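Local coordinates for protein vanadium-dependent haloperoxidase (Zobellia galactanivorans, PDB 4CIT) that acts as a bacterial vanadium-dependent iodoperoxidase, probably using hydrogen peroxide to oxidise iodide at a bound vanadate, at residues A[62-67]-A[168-173]; A[120-125]-A[158-163]; A[339-344]-A[352-357]; A[416-419]-A[423-426]. All blocks are in the same frame, centred on the assembly; numbering follows the deposited sequence.

Interaction 1. Residues A[62-67]-A[168-173]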
loop_
_atom_site.group_PDB
_atom_site.type_symbol
_atom_site.label_atom_id
_atom_site.label_comp_id
_atom_site.label_asym_id
_atom_site.label_seq_id
_atom_site.Cartn_x
_atom_site.Cartn_y
_atom_site.Cartn_z
ATOM N N ALA A 62 -1.538 -1.168 7.025
ATOM C CA ALA A 62 -0.243 -1.433 6.392
ATOM C C ALA A 62 0.222 -0.243 5.542
ATOM O O ALA A 62 1.391 0.085 5.528
ATOM C CB ALA A 62 -0.345 -2.703 5.539
ATOM N N SER A 63 -0.713 0.474 4.886
ATOM C CA SER A 63 -0.343 1.580 4.008
ATOM C C SER A 63 0.221 2.766 4.775
ATOM O O SER A 63 1.121 3.479 4.348
ATOM C CB SER A 63 -1.501 2.019 3.108
ATOM O OG SER A 63 -2.548 2.577 3.875
ATOM N N ARG A 64 -0.247 2.897 6.002
ATOM C CA ARG A 64 0.190 3.979 6.876
ATOM C C ARG A 64 1.650 3.663 7.371
ATOM O O ARG A 64 2.523 4.514 7.477
ATOM C CB ARG A 64 -0.784 4.095 8.037
ATOM C CG ARG A 64 -0.422 5.115 9.100
ATOM C CD ARG A 64 -1.538 5.294 10.172
ATOM N NE ARG A 64 -1.153 6.296 11.145
ATOM C CZ ARG A 64 -0.464 6.144 12.241
ATOM N NH1 ARG A 64 0.003 4.949 12.617
ATOM N NH2 ARG A 64 -0.251 7.198 12.973
ATOM N N ILE A 65 1.898 2.401 7.677
ATOM C CA ILE A 65 3.239 1.877 8.099
ATOM C C ILE A 65 4.316 2.089 7.025
ATOM O O ILE A 65 5.428 2.436 7.335
ATOM C CB ILE A 65 3.109 0.402 8.489
ATOM C CG1 ILE A 65 2.219 0.312 9.757
ATOM C CG2 ILE A 65 4.491 -0.158 8.824
ATOM C CD1 ILE A 65 1.831 -1.101 10.132
ATOM N N PHE A 66 3.980 1.926 5.737
ATOM C CA PHE A 66 4.910 2.180 4.646
ATOM C C PHE A 66 5.163 3.664 4.412
ATOM O O PHE A 66 6.288 4.031 4.163
ATOM C CB PHE A 66 4.402 1.563 3.335
ATOM C CG PHE A 66 4.532 0.084 3.300
ATOM C CD1 PHE A 66 5.741 -0.517 3.487
ATOM C CD2 PHE A 66 3.443 -0.693 2.985
ATOM C CE1 PHE A 66 5.849 -1.889 3.425
ATOM C CE2 PHE A 66 3.514 -2.065 2.969
ATOM C CZ PHE A 66 4.734 -2.671 3.193
ATOM N N ALA A 67 4.146 4.513 4.535
ATOM C CA ALA A 67 4.283 5.891 4.127
ATOM C C ALA A 67 5.127 6.807 4.983
ATOM O O ALA A 67 6.004 7.491 4.462
ATOM C CB ALA A 67 2.925 6.543 3.965
ATOM N N ASN A 168 1.771 11.468 14.713
ATOM C CA ASN A 168 0.941 11.299 15.868
ATOM C C ASN A 168 -0.245 12.269 15.978
ATOM O O ASN A 168 -0.995 12.185 16.962
ATOM C CB ASN A 168 1.742 11.360 17.182
ATOM C CG ASN A 168 2.614 10.101 17.400
ATOM O OD1 ASN A 168 2.357 9.020 16.930
ATOM N ND2 ASN A 168 3.673 10.286 18.102
ATOM N N LYS A 169 -0.414 13.175 15.015
ATOM C CA LYS A 169 -1.544 14.044 14.951
ATOM C C LYS A 169 -2.543 13.652 13.817
ATOM O O LYS A 169 -3.392 14.427 13.475
ATOM C CB LYS A 169 -1.044 15.462 14.719
ATOM C CG LYS A 169 -0.311 16.054 15.933
ATOM C CD LYS A 169 0.226 17.409 15.524
ATOM C CE LYS A 169 1.228 18.023 16.500
ATOM N NZ LYS A 169 0.551 18.110 17.840
ATOM N N ASP A 170 -2.421 12.451 13.284
ATOM C CA ASP A 170 -3.188 12.044 12.109
ATOM C C ASP A 170 -4.512 11.309 12.432
ATOM O O ASP A 170 -5.193 10.810 11.556
ATOM C CB ASP A 170 -2.343 11.181 11.182
ATOM C CG ASP A 170 -2.198 9.738 11.622
ATOM O OD1 ASP A 170 -2.470 9.354 12.770
ATOM O OD2 ASP A 170 -1.710 8.966 10.749
ATOM N N ASN A 171 -4.888 11.268 13.685
ATOM C CA ASN A 171 -6.148 10.636 14.120
ATOM C C ASN A 171 -6.180 9.161 14.245
ATOM O O ASN A 171 -7.193 8.567 14.689
ATOM C CB ASN A 171 -7.370 11.133 13.343
ATOM C CG ASN A 171 -8.629 11.248 14.238
ATOM O OD1 ASN A 171 -8.559 11.706 15.387
ATOM N ND2 ASN A 171 -9.770 10.995 13.667
ATOM N N TYR A 172 -5.067 8.495 13.930
ATOM C CA TYR A 172 -5.039 7.033 14.056
ATOM C C TYR A 172 -5.254 6.659 15.528
ATOM O O TYR A 172 -5.988 5.744 15.859
ATOM C CB TYR A 172 -3.697 6.494 13.626
ATOM C CG TYR A 172 -3.488 5.041 13.814
ATOM C CD1 TYR A 172 -4.073 4.147 12.933
ATOM C CD2 TYR A 172 -2.684 4.536 14.832
ATOM C CE1 TYR A 172 -3.916 2.793 13.067
ATOM C CE2 TYR A 172 -2.477 3.145 14.974
ATOM C CZ TYR A 172 -3.154 2.284 14.114
ATOM O OH TYR A 172 -3.038 0.930 14.183
ATOM N N ALA A 173 -4.570 7.357 16.418
ATOM C CA ALA A 173 -4.629 6.896 17.852
ATOM C C ALA A 173 -6.086 6.995 18.309
ATOM O O ALA A 173 -6.531 6.148 19.036
ATOM C CB ALA A 173 -3.790 7.749 18.769
#
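Arg64 of helix 59-80 reaches across to Asp170 and Tyr172, which form the Asx turn leading into the short helix 172-175. From CB the chain is extended as far as NE, with CG anti to the backbone N (chi1 176°), and there the guanidinium turns out of line. CD is the first to meet the other segment, 3.7 Å from Asp170 OD2 and a little farther from Tyr172 CD1. Beyond it, NE gives Asp170 OD2 a nearly straight hydrogen bond of 2.8 Å that lies in the guanidinium plane and uses the syn lone pair of the oxygen. NH2 completes a side-on, two-nitrogen salt bridge by bonding to Asp170 OD1 at 3.1 Å; this bond is more bent, and the carboxylate is turned 48° against the guanidinium. CZ rests 3.5 Å from Tyr172 CB, and the flat group stacks on the tyrosine ring with the planes only 10° apart. At the tip, NH1 lies over the ring near its rim, 3.5 Å from Tyr172 CD2. Tyr68 adds a second hydrogen bond to Asp170 OD2. A leucine in place of Arg64 would probably leave the buried Asp170 carboxylate without its cationic mate and the Tyr172 ring without its stacking partner. Arg64 NH2 and Tyr172 N reach Asp170 OD1 from opposite faces of the carboxylate, the Tyr172 N bond measuring 3.0 Å.

Interaction 2. Residues A[120-125]-A[158-163]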
loop_
_atom_site.group_PDB
_atom_site.type_symbol
_atom_site.label_atom_id
_atom_site.label_comp_id
_atom_site.label_asym_id
_atom_site.label_seq_id
_atom_site.Cartn_x
_atom_site.Cartn_y
_atom_site.Cartn_z
ATOM N N SER A 120 9.647 3.015 11.325
ATOM C CA SER A 120 9.104 1.694 11.054
ATOM C C SER A 120 8.897 0.901 12.400
ATOM O O SER A 120 7.856 0.331 12.626
ATOM C CB SER A 120 9.958 0.922 10.155
ATOM O OG SER A 120 9.954 1.458 8.855
ATOM N N LYS A 121 9.896 0.941 13.272
ATOM C CA LYS A 121 9.862 0.331 14.598
ATOM C C LYS A 121 8.715 0.882 15.389
ATOM O O LYS A 121 7.996 0.098 16.018
ATOM C CB LYS A 121 11.157 0.577 15.337
ATOM C CG LYS A 121 11.365 -0.088 16.676
ATOM C CD LYS A 121 12.331 0.744 17.517
ATOM C CE LYS A 121 11.598 1.951 18.095
ATOM N NZ LYS A 121 12.570 2.880 18.773
ATOM N N ARG A 122 8.508 2.187 15.405
ATOM C CA ARG A 122 7.394 2.749 16.133
ATOM C C ARG A 122 6.020 2.300 15.638
ATOM O O ARG A 122 5.088 2.247 16.456
ATOM C CB ARG A 122 7.431 4.250 16.126
ATOM C CG ARG A 122 8.615 4.855 16.773
ATOM C CD ARG A 122 8.428 6.352 16.903
ATOM N NE ARG A 122 9.707 7.011 17.048
ATOM C CZ ARG A 122 9.805 8.329 17.222
ATOM N NH1 ARG A 122 8.692 9.091 17.285
ATOM N NH2 ARG A 122 11.006 8.885 17.341
ATOM N N LEU A 123 5.919 1.969 14.373
ATOM C CA LEU A 123 4.611 1.709 13.713
ATOM C C LEU A 123 4.197 0.223 13.735
ATOM O O LEU A 123 3.072 -0.094 13.429
ATOM C CB LEU A 123 4.698 2.197 12.281
ATOM C CG LEU A 123 4.632 3.672 12.115
ATOM C CD1 LEU A 123 5.194 4.102 10.723
ATOM C CD2 LEU A 123 3.199 4.083 12.293
ATOM N N ILE A 124 5.088 -0.655 14.143
ATOM C CA ILE A 124 4.726 -2.059 14.350
ATOM C C ILE A 124 4.704 -2.458 15.821
ATOM O O ILE A 124 5.092 -1.714 16.639
ATOM C CB ILE A 124 5.493 -3.052 13.446
ATOM C CG1 ILE A 124 6.997 -2.919 13.419
ATOM C CG2 ILE A 124 5.044 -2.919 12.023
ATOM C CD1 ILE A 124 7.644 -3.120 14.729
ATOM N N PHE A 125 4.206 -3.665 16.131
ATOM C CA PHE A 125 4.116 -4.131 17.527
ATOM C C PHE A 125 5.359 -4.847 17.981
ATOM O O PHE A 125 5.849 -4.518 19.036
ATOM C CB PHE A 125 2.856 -5.012 17.776
ATOM C CG PHE A 125 1.609 -4.195 18.002
ATOM C CD1 PHE A 125 1.428 -3.478 19.212
ATOM C CD2 PHE A 125 0.596 -4.108 17.023
ATOM C CE1 PHE A 125 0.265 -2.699 19.418
ATOM C CE2 PHE A 125 -0.541 -3.308 17.225
ATOM C CZ PHE A 125 -0.708 -2.624 18.425
ATOM N N GLN A 158 16.782 12.813 15.089
ATOM C CA GLN A 158 16.144 14.104 15.233
ATOM C C GLN A 158 15.049 14.292 14.220
ATOM O O GLN A 158 13.969 14.786 14.543
ATOM C CB GLN A 158 17.185 15.249 15.143
ATOM C CG GLN A 158 16.656 16.572 15.397
ATOM C CD GLN A 158 17.708 17.657 15.095
ATOM O OE1 GLN A 158 18.711 17.419 14.423
ATOM N NE2 GLN A 158 17.434 18.841 15.556
ATOM N N VAL A 159 15.329 13.930 12.993
ATOM C CA VAL A 159 14.284 14.008 11.927
ATOM C C VAL A 159 13.110 13.047 12.272
ATOM O O VAL A 159 11.963 13.408 12.086
ATOM C CB VAL A 159 14.872 13.776 10.552
ATOM C CG1 VAL A 159 13.735 13.698 9.511
ATOM C CG2 VAL A 159 15.894 14.891 10.211
ATOM N N ALA A 160 13.375 11.810 12.661
ATOM C CA ALA A 160 12.340 10.888 13.025
ATOM C C ALA A 160 11.484 11.443 14.124
ATOM O O ALA A 160 10.250 11.241 14.108
ATOM C CB ALA A 160 12.933 9.537 13.490
ATOM N N ASP A 161 12.052 12.211 15.087
ATOM C CA ASP A 161 11.246 12.757 16.107
ATOM C C ASP A 161 10.304 13.798 15.516
ATOM O O ASP A 161 9.173 13.931 15.988
ATOM C CB ASP A 161 12.017 13.414 17.286
ATOM C CG ASP A 161 12.761 12.366 18.175
ATOM O OD1 ASP A 161 12.367 11.125 18.252
ATOM O OD2 ASP A 161 13.769 12.794 18.777
ATOM N N HIS A 162 10.780 14.583 14.561
ATOM C CA HIS A 162 9.960 15.620 13.981
ATOM C C HIS A 162 8.797 14.976 13.249
ATOM O O HIS A 162 7.603 15.397 13.368
ATOM C CB HIS A 162 10.794 16.599 13.141
ATOM C CG HIS A 162 9.975 17.608 12.382
ATOM N ND1 HIS A 162 9.662 18.828 12.915
ATOM C CD2 HIS A 162 9.451 17.597 11.124
ATOM C CE1 HIS A 162 8.934 19.522 12.054
ATOM N NE2 HIS A 162 8.809 18.798 10.939
ATOM N N ILE A 163 9.147 14.035 12.388
ATOM C CA ILE A 163 8.142 13.371 11.594
ATOM C C ILE A 163 7.166 12.583 12.496
ATOM O O ILE A 163 5.919 12.629 12.270
ATOM C CB ILE A 163 8.781 12.471 10.560
ATOM C CG1 ILE A 163 9.653 13.347 9.641
ATOM C CG2 ILE A 163 7.694 11.629 9.894
ATOM C CD1 ILE A 163 8.912 14.252 8.688
HETATM O O HOH W 1 8.388 11.907 17.715
#
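Ala160 is the first residue of the 158-163 segment to meet Arg122, and it does so loosely: its carbonyl O lies 4.1 Å from Arg122 NH2, and its CB is 4.4 Å from the same nitrogen. The methyl group faces helix 108-123, where it also packs on Glu118 and Leu119, one turn before the arginine. Asp161 follows and makes the polar part of the contact. Its CB leaves the helix pointing away from the 120-125 segment, but with CG set beside the backbone N and anti to the carbonyl carbon (chi1 -70°) the carboxylate swings back toward the arginine. Asp161 OD1 then accepts a short but bent hydrogen bond of 2.8 Å from Arg122 NH2 as part of a salt bridge. The donor meets this oxygen nearly along its C-O axis, and the oxygen in turn sits at the edge of the guanidinium, close to its plane.

The bridge thus joins helix 108-123 to helix 146-167 in this predominantly helical chain, near the protein surface. Arg122 reaches across with an extended chain from CG to NE, and the two side chains meet at about a right angle. Its NE is held in a salt bridge by Glu118 of its own helix, and two carboxylates therefore share the fixing of one guanidinium. The backbone of Asp161 adds a further tie through a water, which accepts from Arg122 NH1 at 2.9 Å and donates to Asp161 O at 2.8 Å.

Interaction 3. Residues A[339-344]-A[352-357]. With VO4 (vanadate ion), chain F.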
loop_
_atom_site.group_PDB
_atom_site.type_symbol
_atom_site.label_atom_id
_atom_site.label_comp_id
_atom_site.label_asym_id
_atom_site.label_seq_id
_atom_site.Cartn_x
_atom_site.Cartn_y
_atom_site.Cartn_z
ATOM N N ARG A 339 -21.506 -8.700 0.087
ATOM C CA ARG A 339 -20.629 -9.463 -0.728
ATOM C C ARG A 339 -21.371 -10.528 -1.516
ATOM O O ARG A 339 -22.450 -10.985 -1.112
ATOM C CB ARG A 339 -19.539 -10.106 0.143
ATOM C CG ARG A 339 -18.606 -9.102 0.716
ATOM C CD ARG A 339 -17.525 -8.743 -0.317
ATOM N NE ARG A 339 -16.490 -7.891 0.306
ATOM C CZ ARG A 339 -15.256 -7.753 -0.138
ATOM N NH1 ARG A 339 -14.857 -8.276 -1.290
ATOM N NH2 ARG A 339 -14.424 -6.940 0.504
ATOM N N PRO A 340 -20.836 -10.901 -2.709
ATOM C CA PRO A 340 -21.479 -11.818 -3.603
ATOM C C PRO A 340 -21.868 -13.186 -2.984
ATOM O O PRO A 340 -23.028 -13.637 -3.236
ATOM C CB PRO A 340 -20.442 -12.011 -4.716
ATOM C CG PRO A 340 -19.665 -10.789 -4.749
ATOM C CD PRO A 340 -19.573 -10.379 -3.283
ATOM N N GLU A 341 -20.995 -13.791 -2.169
ATOM C CA GLU A 341 -21.355 -15.106 -1.609
ATOM C C GLU A 341 -22.608 -15.068 -0.762
ATOM O O GLU A 341 -23.381 -16.049 -0.755
ATOM C CB GLU A 341 -20.203 -15.740 -0.820
ATOM C CG GLU A 341 -19.835 -15.085 0.481
ATOM C CD GLU A 341 -18.857 -16.006 1.241
ATOM O OE1 GLU A 341 -19.238 -17.079 1.788
ATOM O OE2 GLU A 341 -17.665 -15.751 1.172
ATOM N N THR A 342 -22.786 -14.016 0.018
ATOM C CA THR A 342 -23.951 -13.839 0.903
ATOM C C THR A 342 -25.270 -13.865 0.092
ATOM O O THR A 342 -26.189 -14.633 0.413
ATOM C CB THR A 342 -23.831 -12.536 1.649
ATOM O OG1 THR A 342 -22.480 -12.438 2.202
ATOM C CG2 THR A 342 -24.883 -12.473 2.753
ATOM N N VAL A 343 -25.322 -13.129 -1.022
ATOM C CA VAL A 343 -26.531 -13.044 -1.812
ATOM C C VAL A 343 -26.724 -14.336 -2.574
ATOM O O VAL A 343 -27.845 -14.880 -2.633
ATOM C CB VAL A 343 -26.507 -11.855 -2.831
ATOM C CG1 VAL A 343 -27.884 -11.682 -3.413
ATOM C CG2 VAL A 343 -26.075 -10.548 -2.108
ATOM N N ILE A 344 -25.636 -14.878 -3.054
ATOM C CA ILE A 344 -25.750 -16.138 -3.821
ATOM C C ILE A 344 -26.214 -17.263 -2.876
ATOM O O ILE A 344 -27.123 -18.048 -3.264
ATOM C CB ILE A 344 -24.434 -16.495 -4.566
ATOM C CG1 ILE A 344 -24.185 -15.504 -5.761
ATOM C CG2 ILE A 344 -24.478 -17.958 -4.987
ATOM C CD1 ILE A 344 -22.734 -15.501 -6.120
ATOM N N TRP A 352 -22.846 -22.945 -3.500
ATOM C CA TRP A 352 -21.807 -22.204 -4.211
ATOM C C TRP A 352 -20.775 -21.636 -3.268
ATOM O O TRP A 352 -21.130 -21.142 -2.163
ATOM C CB TRP A 352 -22.468 -21.090 -5.002
ATOM C CG TRP A 352 -21.633 -20.299 -5.970
ATOM C CD1 TRP A 352 -21.458 -20.528 -7.297
ATOM C CD2 TRP A 352 -20.836 -19.143 -5.654
ATOM N NE1 TRP A 352 -20.685 -19.478 -7.870
ATOM C CE2 TRP A 352 -20.280 -18.649 -6.858
ATOM C CE3 TRP A 352 -20.602 -18.427 -4.475
ATOM C CZ2 TRP A 352 -19.555 -17.508 -6.923
ATOM C CZ3 TRP A 352 -19.836 -17.303 -4.562
ATOM C CH2 TRP A 352 -19.315 -16.865 -5.775
ATOM N N LYS A 353 -19.501 -21.673 -3.707
ATOM C CA LYS A 353 -18.409 -21.073 -2.938
ATOM C C LYS A 353 -17.507 -20.291 -3.860
ATOM O O LYS A 353 -17.217 -20.739 -4.929
ATOM C CB LYS A 353 -17.565 -22.139 -2.282
ATOM C CG LYS A 353 -18.372 -23.037 -1.326
ATOM C CD LYS A 353 -18.926 -22.267 -0.152
ATOM C CE LYS A 353 -19.740 -23.206 0.795
ATOM N NZ LYS A 353 -18.899 -24.393 1.102
ATOM N N PRO A 354 -17.021 -19.153 -3.407
ATOM C CA PRO A 354 -16.093 -18.405 -4.184
ATOM C C PRO A 354 -14.752 -19.084 -4.242
ATOM O O PRO A 354 -14.417 -19.851 -3.338
ATOM C CB PRO A 354 -16.009 -17.059 -3.417
ATOM C CG PRO A 354 -16.351 -17.409 -2.033
ATOM C CD PRO A 354 -17.364 -18.528 -2.145
ATOM N N VAL A 355 -13.951 -18.780 -5.255
ATOM C CA VAL A 355 -12.604 -19.286 -5.352
ATOM C C VAL A 355 -11.769 -18.842 -4.156
ATOM O O VAL A 355 -11.060 -19.663 -3.551
ATOM C CB VAL A 355 -11.923 -18.852 -6.669
ATOM C CG1 VAL A 355 -10.447 -19.120 -6.655
ATOM C CG2 VAL A 355 -12.489 -19.664 -7.829
ATOM N N LEU A 356 -11.850 -17.579 -3.820
ATOM C CA LEU A 356 -11.116 -17.033 -2.663
ATOM C C LEU A 356 -12.069 -16.855 -1.497
ATOM O O LEU A 356 -13.231 -16.560 -1.698
ATOM C CB LEU A 356 -10.548 -15.682 -3.012
ATOM C CG LEU A 356 -9.562 -15.699 -4.189
ATOM C CD1 LEU A 356 -9.112 -14.263 -4.473
ATOM C CD2 LEU A 356 -8.362 -16.594 -4.006
ATOM N N GLN A 357 -11.534 -16.872 -0.288
ATOM C CA GLN A 357 -12.289 -16.462 0.868
ATOM C C GLN A 357 -12.627 -14.966 0.807
ATOM O O GLN A 357 -11.770 -14.176 0.419
ATOM C CB GLN A 357 -11.459 -16.735 2.111
ATOM C CG GLN A 357 -12.216 -16.455 3.395
ATOM C CD GLN A 357 -11.454 -16.924 4.668
ATOM O OE1 GLN A 357 -11.096 -16.100 5.582
ATOM N NE2 GLN A 357 -11.240 -18.263 4.741
HETATM O O4 VO4 F . -11.979 -7.516 -1.308
#
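Ile344 and Trp352 form the apolar heart of this contact, in which the loop following helix 340-347 folds back along the helix. The helix starts directly after Arg339, which with Pro340 forms the Arg-Pro end of the PAP2 signature KxxxxxxRP.

The apolar interactions all involve the indole. Ile344 CD1 stands over the face of the six-membered ring, 3.7 Å from its centroid and only 10° off the normal, a well-centred CH-pi contact. The other branch, CG2, lies anti to the backbone N and packs farther back, 3.7 Å from Trp352 CB, so that the isoleucine spans the indole from its root to its far ring. Glu341 adds its CA, 4.0 Å from Trp352 CZ3. Outside the two segments, Tyr244 stacks on the indole and its carbonyl oxygen accepts from Trp352 NE1.

A mixed polar and apolar contact comes next: Glu341 extends beyond CG, and its OE2 passes 3.8 Å from Pro354 CG. The same oxygen is hydrogen-bonded to Thr358, which fixes the carboxylate beside the returning loop.

The polar, ligand-binding end belongs to Arg339 at the N-cap position. NE bonds to Phe361 O, helping to orient the guanidinium. Vanadate oxygen O4 sits in the plane at the edge of this group, accepting from Arg339 NH1 at 3.0 Å and from Arg339 NH2 at 3.1 Å.

Interaction 4. Residues A[416-419]-A[423-426]. With VO4 (vanadate ion), chain B; VO4 (vanadate ion), chain D; VO4 (vanadate ion), chain F.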
loop_
_atom_site.group_PDB
_atom_site.type_symbol
_atom_site.label_atom_id
_atom_site.label_comp_id
_atom_site.label_asym_id
_atom_site.label_seq_id
_atom_site.Cartn_x
_atom_site.Cartn_y
_atom_site.Cartn_z
ATOM N N ILE A 416 -9.098 -7.632 -12.153
ATOM C CA ILE A 416 -9.920 -8.756 -12.626
ATOM C C ILE A 416 -9.724 -10.012 -11.805
ATOM O O ILE A 416 -10.638 -10.840 -11.768
ATOM C CB ILE A 416 -9.729 -9.042 -14.138
ATOM C CG1 ILE A 416 -10.959 -9.816 -14.714
ATOM C CG2 ILE A 416 -8.448 -9.785 -14.470
ATOM C CD1 ILE A 416 -12.226 -9.006 -14.720
ATOM N N SER A 417 -8.611 -10.127 -11.079
ATOM C CA SER A 417 -8.408 -11.277 -10.178
ATOM C C SER A 417 -9.505 -11.363 -9.158
ATOM O O SER A 417 -9.798 -12.455 -8.704
ATOM C CB SER A 417 -7.078 -11.220 -9.482
ATOM O OG SER A 417 -7.120 -10.296 -8.443
ATOM N N ARG A 418 -10.104 -10.219 -8.797
ATOM C CA ARG A 418 -11.202 -10.206 -7.824
ATOM C C ARG A 418 -12.536 -10.743 -8.368
ATOM O O ARG A 418 -13.336 -11.183 -7.557
ATOM C CB ARG A 418 -11.400 -8.815 -7.224
ATOM C CG ARG A 418 -10.080 -8.183 -6.807
ATOM C CD ARG A 418 -9.227 -9.022 -5.885
ATOM N NE ARG A 418 -9.724 -8.960 -4.472
ATOM C CZ ARG A 418 -9.416 -9.788 -3.495
ATOM N NH1 ARG A 418 -8.636 -10.842 -3.675
ATOM N NH2 ARG A 418 -9.903 -9.553 -2.228
ATOM N N MET A 419 -12.703 -10.712 -9.685
ATOM C CA MET A 419 -13.857 -11.333 -10.350
ATOM C C MET A 419 -13.635 -12.819 -10.391
ATOM O O MET A 419 -14.550 -13.604 -9.967
ATOM C CB MET A 419 -14.053 -10.773 -11.767
ATOM C CG MET A 419 -15.114 -11.548 -12.541
ATOM S SD MET A 419 -16.785 -11.506 -11.877
ATOM C CE MET A 419 -16.964 -9.690 -11.797
ATOM N N ILE A 423 -15.304 -12.569 -5.146
ATOM C CA ILE A 423 -15.531 -11.705 -3.998
ATOM C C ILE A 423 -15.937 -10.261 -4.308
ATOM O O ILE A 423 -16.263 -9.511 -3.424
ATOM C CB ILE A 423 -14.351 -11.748 -2.967
ATOM C CG1 ILE A 423 -13.115 -11.056 -3.504
ATOM C CG2 ILE A 423 -14.151 -13.190 -2.510
ATOM C CD1 ILE A 423 -12.306 -11.822 -4.486
ATOM N N HIS A 424 -15.827 -9.852 -5.555
ATOM C CA HIS A 424 -16.287 -8.527 -6.033
ATOM C C HIS A 424 -17.147 -8.644 -7.219
ATOM O O HIS A 424 -16.888 -9.438 -8.122
ATOM C CB HIS A 424 -15.100 -7.574 -6.346
ATOM C CG HIS A 424 -14.468 -6.952 -5.128
ATOM N ND1 HIS A 424 -15.113 -6.072 -4.298
ATOM C CD2 HIS A 424 -13.247 -7.164 -4.564
ATOM C CE1 HIS A 424 -14.291 -5.705 -3.321
ATOM N NE2 HIS A 424 -13.155 -6.364 -3.453
ATOM N N TYR A 425 -18.115 -7.741 -7.319
ATOM C CA TYR A 425 -18.877 -7.546 -8.566
ATOM C C TYR A 425 -18.090 -6.669 -9.557
ATOM O O TYR A 425 -17.194 -5.886 -9.178
ATOM C CB TYR A 425 -20.217 -6.820 -8.274
ATOM C CG TYR A 425 -21.040 -7.365 -7.109
ATOM C CD1 TYR A 425 -21.782 -8.480 -7.208
ATOM C CD2 TYR A 425 -20.973 -6.755 -5.890
ATOM C CE1 TYR A 425 -22.510 -9.006 -6.100
ATOM C CE2 TYR A 425 -21.695 -7.219 -4.792
ATOM C CZ TYR A 425 -22.448 -8.370 -4.890
ATOM O OH TYR A 425 -23.094 -8.752 -3.727
ATOM N N ARG A 426 -18.524 -6.661 -10.814
ATOM C CA ARG A 426 -17.903 -5.840 -11.825
ATOM C C ARG A 426 -17.775 -4.386 -11.457
ATOM O O ARG A 426 -16.699 -3.759 -11.726
ATOM C CB ARG A 426 -18.608 -6.042 -13.202
ATOM C CG ARG A 426 -18.079 -5.153 -14.351
ATOM C CD ARG A 426 -18.918 -5.438 -15.586
ATOM N NE ARG A 426 -18.577 -6.763 -16.098
ATOM C CZ ARG A 426 -17.532 -7.052 -16.873
ATOM N NH1 ARG A 426 -16.738 -6.083 -17.341
ATOM N NH2 ARG A 426 -17.299 -8.324 -17.254
HETATM V V VO4 B . -11.471 -6.255 -2.111
HETATM O O2 VO4 D . -10.490 -6.208 -3.697
HETATM O O4 VO4 F . -11.979 -7.516 -1.308
#
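Arg418 bends at chi2 (-54°) and chi3 (-79°), and His424 sets its ring beside its own backbone N (chi1 -78°); with these turns both side chains converge on the vanadate. They are the arginine and histidine of the PAP2 signature SRxxxxxH, shared by vanadium haloperoxidases and acid phosphatases. Arg418 CB packs 3.6 Å from CD2 at the edge of the imidazole. Two nitrogens of the guanidinium take one vanadate oxygen each, NE bonding to O2 at 3.0 Å and NH2 to O4 at 3.1 Å. Ile423 lays CD1 over the centre of the guanidinium, 3.7 Å from Arg418 CZ, which covers that face and helps fix how the group is turned. Arg418 NH1 forms a salt bridge with Asp267. With a methionine in place of Arg418, each of the two oxygens would probably lose a donor, and Asp267 its salt-bridge partner. Behind the site, Arg418 O receives weak bonds from the N atoms of Ile423 and His424, while Met419 CE rests 3.5 Å from Arg426 N at the start of helix 426-446. Glu363 accepts from His424 ND1 and so positions the ring. The other ring nitrogen, His424 NE2, binds the vanadium at 2.2 Å.

Interactions 1 and 2 touch where Arg64 NH1 packs on Leu123 CD2 at 3.3 Å. Both rest on an arginine-aspartate salt bridge, helix to turn in interaction 1 and helix to helix in interaction 2; the first is buried and reinforced by stacking, the second lies nearer the surface and enlists water. Interaction 2 is also nested within the chain loop that interaction 1 closes. Interactions 3 and 4 belong to the PAP2 region, about 40 and 37 Å between centres from interaction 2. Both are buried and meet the same vanadate, joined by Arg339 NH1 and Ile423 O at 2.8 Å. Here arginines donate to the oxygens of an anion whose vanadium is bound by a histidine, beside apolar packing.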